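Phosphoserine aminotransferase (Bacillus alcalophilus, PDB 4AZJ) catalyses the reversible, pyridoxal-phosphate-dependent transamination of phosphoserine and 2-oxoglutarate to 3-phosphohydroxypyruvate and glutamate, a step of serine biosynthesis. Local coordinates at the interface of chains A and B. Sequence-based numbering; all coordinates share one arbitrary frame. Chains: chain A/B, Phosphoserine aminotransferase.

Contact 1 and contact 2 are two patches of the homodimer interface, and their centres lie about 27 Å apart. They share no residue. Contact 1 sits at the two-fold axis, where helix 75-87 and the 3-10 helix 222-224 of both chains come together. Contact 2 lies to one side of the axis. There the 3-10 helix 36-38 of chain B sits against loops and helices 16-24 and 241-257 of chain A. Symmetry repeats contact 2 with the chains exchanged. Within the larger interface, a mainly apolar patch thus lies at the axis and a mixed polar and apolar patch on each flank.

Contact 1: the interface of chains A and B. Residues chain A 78, 81, 85, 221, 224; chain B 78, 85, 221, 224.
In A:Leu224 and B:Leu224, CG lies anti to the carbonyl carbon (chi1 -63° and -65°), and this points the two side chains at each other across the interface. They reach toward each other, tip to tip. Methyl CD1 of A:Leu224 lies 3.7 Å from CD1 of B:Leu224. This pair marks the two-fold axis of the homodimer, and the patch is a mainly apolar part of the dimer interface, built from equivalent residues of the two chains. The leucines come from the 3-10 helices 222-224. Helix 75-87 of each chain supplies the residues around them.

The two methionines flank the leucine pair. B:Met85 has an extended chain beyond CG, which carries its methyl CE to the other subunit. That methyl touches CD1 of A:Leu224 end-on at 3.9 Å. It also meets CG of A:Pro221 at 3.7 Å, the two side chains crossing at about a right angle. A:Met85 makes the twin contacts. Its CE packs on CG of B:Pro221 at 3.7 Å and approaches CD1 of B:Leu224. Each methionine methyl thus touches both a proline and a leucine of the partner.

On the other side of the leucine pair, B:Leu78 crosses A:Leu224 at about a right angle. Its CD1 is 4.2 Å from CD2 of A:Leu224, a looser contact. The two branches of A:Leu224 therefore have different neighbours. CD1 faces leucine and methionine, while CD2 faces B:Leu78.

A:Thr81 packs against B:Pro221, again nearly at right angles. The threonine hydroxyl OG1 sits against two neighbouring ring carbons of B:Pro221, 3.3 Å from CB and from CG.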
# COMPACT_ATOMS: atom_id res chain seq x y z
N LEU A 78 2.25 10.21 -1.91
CA LEU A 78 2.59 10.48 -0.50
C LEU A 78 3.99 11.05 -0.42
O LEU A 78 4.28 11.84 0.47
CB LEU A 78 2.44 9.25 0.35
CG LEU A 78 2.56 9.49 1.87
CD1 LEU A 78 1.47 10.39 2.38
CD2 LEU A 78 2.52 8.17 2.58
N THR A 81 4.47 14.88 -0.28
CA THR A 81 4.42 15.55 1.03
C THR A 81 5.52 15.07 1.97
O THR A 81 6.07 15.88 2.73
CB THR A 81 3.02 15.48 1.69
OG1 THR A 81 2.99 16.39 2.83
CG2 THR A 81 2.68 14.10 2.20
N MET A 85 8.19 17.41 4.16
CA MET A 85 8.08 17.23 5.60
C MET A 85 9.40 16.93 6.24
O MET A 85 9.62 17.33 7.42
CB MET A 85 7.17 16.07 5.95
CG MET A 85 5.80 16.42 6.10
SD MET A 85 4.84 15.05 6.84
CE MET A 85 3.27 15.66 6.30
N PRO A 221 5.18 13.07 12.19
CA PRO A 221 4.66 11.74 12.54
C PRO A 221 5.60 10.60 12.21
O PRO A 221 6.30 10.61 11.20
CB PRO A 221 3.39 11.65 11.70
CG PRO A 221 2.90 13.06 11.57
CD PRO A 221 4.21 13.86 11.41
N LEU A 224 5.81 9.09 8.78
CA LEU A 224 6.15 10.04 7.73
C LEU A 224 7.62 10.49 7.84
O LEU A 224 8.04 11.39 7.11
CB LEU A 224 5.19 11.23 7.74
CG LEU A 224 3.73 10.88 7.43
CD1 LEU A 224 2.79 12.05 7.72
CD2 LEU A 224 3.60 10.39 6.00
N LEU B 78 -0.64 4.31 9.68
CA LEU B 78 -0.80 5.65 9.13
C LEU B 78 -2.06 6.30 9.67
O LEU B 78 -2.12 7.53 9.85
CB LEU B 78 -0.79 5.66 7.60
CG LEU B 78 -0.70 7.07 6.96
CD1 LEU B 78 0.59 7.80 7.27
CD2 LEU B 78 -0.90 6.95 5.48
N MET B 85 -4.70 14.22 12.66
CA MET B 85 -4.45 15.31 11.72
C MET B 85 -5.75 15.92 11.25
O MET B 85 -5.81 17.11 10.96
CB MET B 85 -3.71 14.84 10.47
CG MET B 85 -2.29 14.73 10.59
SD MET B 85 -1.54 14.62 8.92
CE MET B 85 0.07 14.19 9.56
N PRO B 221 -1.84 17.98 4.40
CA PRO B 221 -1.46 17.52 3.06
C PRO B 221 -2.60 16.77 2.38
O PRO B 221 -3.37 16.05 3.02
CB PRO B 221 -0.29 16.60 3.35
CG PRO B 221 0.34 17.22 4.57
CD PRO B 221 -0.81 17.66 5.40
N LEU B 224 -3.37 13.19 3.05
CA LEU B 224 -3.69 12.90 4.46
C LEU B 224 -5.02 13.47 4.91
O LEU B 224 -5.37 13.38 6.09
CB LEU B 224 -2.56 13.41 5.34
CG LEU B 224 -1.25 12.66 5.08
CD1 LEU B 224 -0.06 13.33 5.71
CD2 LEU B 224 -1.37 11.22 5.59

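Contact 2: the interface of chains A and B. Residues chain A 11-12, 14, 19, 200, 246; chain B 35, 37-38.
The 3-10 helix 36-38 of chain B, with B:Ser35 just before it, meets chain A at the loop holding A:Pro11, A:Ser12 and A:Leu14. Helix 16-24, helix 241-257 and the loop at A:Pro200 also contribute on the chain A side.

B:Glu38 makes a direct polar link. Its carboxylate oxygen OE2 accepts a hydrogen bond from the backbone N of A:Leu14 at 2.9 Å. The bond is nearly straight (177° at H). It reaches OE2 on the anti side, 15° out of the carboxylate plane. The other oxygen, OE1, uses its anti lone pair to accept a hydrogen bond from the backbone N of B:Ser35 at 2.8 Å. Together the two bonds restrict rotation of the carboxylate. Water 1 joins OE2 to the carbonyl O of A:Leu14. With an alanine at B:Glu38, the N-H groups of A:Leu14 and B:Ser35 would probably lose their carboxylate acceptor, and the tie between the 36-38 turn and chain A would be weakened.

A:Leu19 comes from the opposite direction to B:Glu38 and lays methyl CD1 over the face of the carboxylate, 3.6 Å from CD of B:Glu38. Its CD2 touches CE of B:Met37.

B:Met37 packs among apolar groups of chain A. Its chain is straight at chi2 but bends at chi3 (-98°), which turns CE toward CD2 of A:Leu19. The sulfur SD sits 4.0 Å from CG of A:Met246 and also near CB of A:Pro200. CD1 of A:Leu14 packs on CB of B:Met37 at 3.8 Å. Water 2 links the carbonyl O of B:Met37 to backbone N and O of A:Ser12.

The patch docks this short helix on the partner subunit and so contributes to assembly of the homodimer.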
# COMPACT_ATOMS: atom_id res chain seq x y z
N PRO A 11 -1.49 1.24 -13.00
CA PRO A 11 -0.77 -0.02 -13.26
C PRO A 11 -0.72 -0.34 -14.73
O PRO A 11 -1.43 0.25 -15.56
CB PRO A 11 -1.59 -1.06 -12.47
CG PRO A 11 -2.28 -0.23 -11.39
CD PRO A 11 -2.64 1.00 -12.11
N SER A 12 0.10 -1.32 -15.05
CA SER A 12 0.53 -1.50 -16.41
C SER A 12 0.88 -2.95 -16.68
O SER A 12 0.75 -3.82 -15.83
CB SER A 12 1.73 -0.58 -16.69
OG SER A 12 2.77 -0.84 -15.77
N LEU A 14 2.70 -6.35 -17.11
CA LEU A 14 3.74 -7.04 -16.36
C LEU A 14 4.39 -8.07 -17.27
O LEU A 14 3.79 -8.56 -18.25
CB LEU A 14 3.14 -7.70 -15.11
CG LEU A 14 2.78 -6.66 -14.03
CD1 LEU A 14 1.87 -7.29 -13.02
CD2 LEU A 14 4.02 -6.13 -13.34
N LEU A 19 4.44 -13.05 -13.81
CA LEU A 19 3.08 -13.43 -13.46
C LEU A 19 2.93 -14.93 -13.37
O LEU A 19 2.27 -15.45 -12.47
CB LEU A 19 2.08 -12.85 -14.44
CG LEU A 19 1.68 -11.40 -14.19
CD1 LEU A 19 0.88 -10.85 -15.39
CD2 LEU A 19 0.85 -11.25 -12.93
N PRO A 200 3.69 -4.11 -9.37
CA PRO A 200 2.29 -3.79 -9.31
C PRO A 200 2.15 -2.59 -8.41
O PRO A 200 3.12 -2.04 -7.91
CB PRO A 200 1.68 -5.05 -8.70
CG PRO A 200 2.75 -5.49 -7.72
CD PRO A 200 4.10 -5.01 -8.29
N MET A 246 6.12 -9.32 -5.88
CA MET A 246 5.97 -9.16 -7.31
C MET A 246 7.09 -8.29 -7.88
O MET A 246 7.58 -8.55 -8.98
CB MET A 246 4.60 -8.55 -7.66
CG MET A 246 3.46 -9.49 -7.48
SD MET A 246 3.56 -10.95 -8.55
CE MET A 246 3.90 -10.23 -10.14
N SER B 35 -3.98 -9.75 -16.21
CA SER B 35 -4.10 -9.92 -14.76
C SER B 35 -4.87 -8.73 -14.20
O SER B 35 -4.78 -7.61 -14.72
CB SER B 35 -2.72 -9.95 -14.13
OG SER B 35 -2.79 -10.14 -12.71
N MET B 37 -3.82 -7.25 -11.87
CA MET B 37 -2.66 -6.42 -11.52
C MET B 37 -2.20 -5.52 -12.66
O MET B 37 -1.35 -4.65 -12.45
CB MET B 37 -1.43 -7.30 -11.16
CG MET B 37 -1.42 -7.70 -9.75
SD MET B 37 0.05 -8.74 -9.51
CE MET B 37 -0.69 -10.33 -9.62
N GLU B 38 -2.68 -5.80 -13.87
CA GLU B 38 -2.25 -5.05 -15.07
C GLU B 38 -3.30 -4.05 -15.56
O GLU B 38 -3.08 -3.38 -16.58
CB GLU B 38 -1.93 -6.02 -16.20
CG GLU B 38 -0.74 -6.96 -15.90
CD GLU B 38 -0.58 -8.01 -17.00
OE1 GLU B 38 -1.45 -8.91 -17.13
OE2 GLU B 38 0.38 -7.86 -17.83
O HOH W 1 1.73 -10.35 -19.04
O HOH W 2 1.33 -2.93 -12.89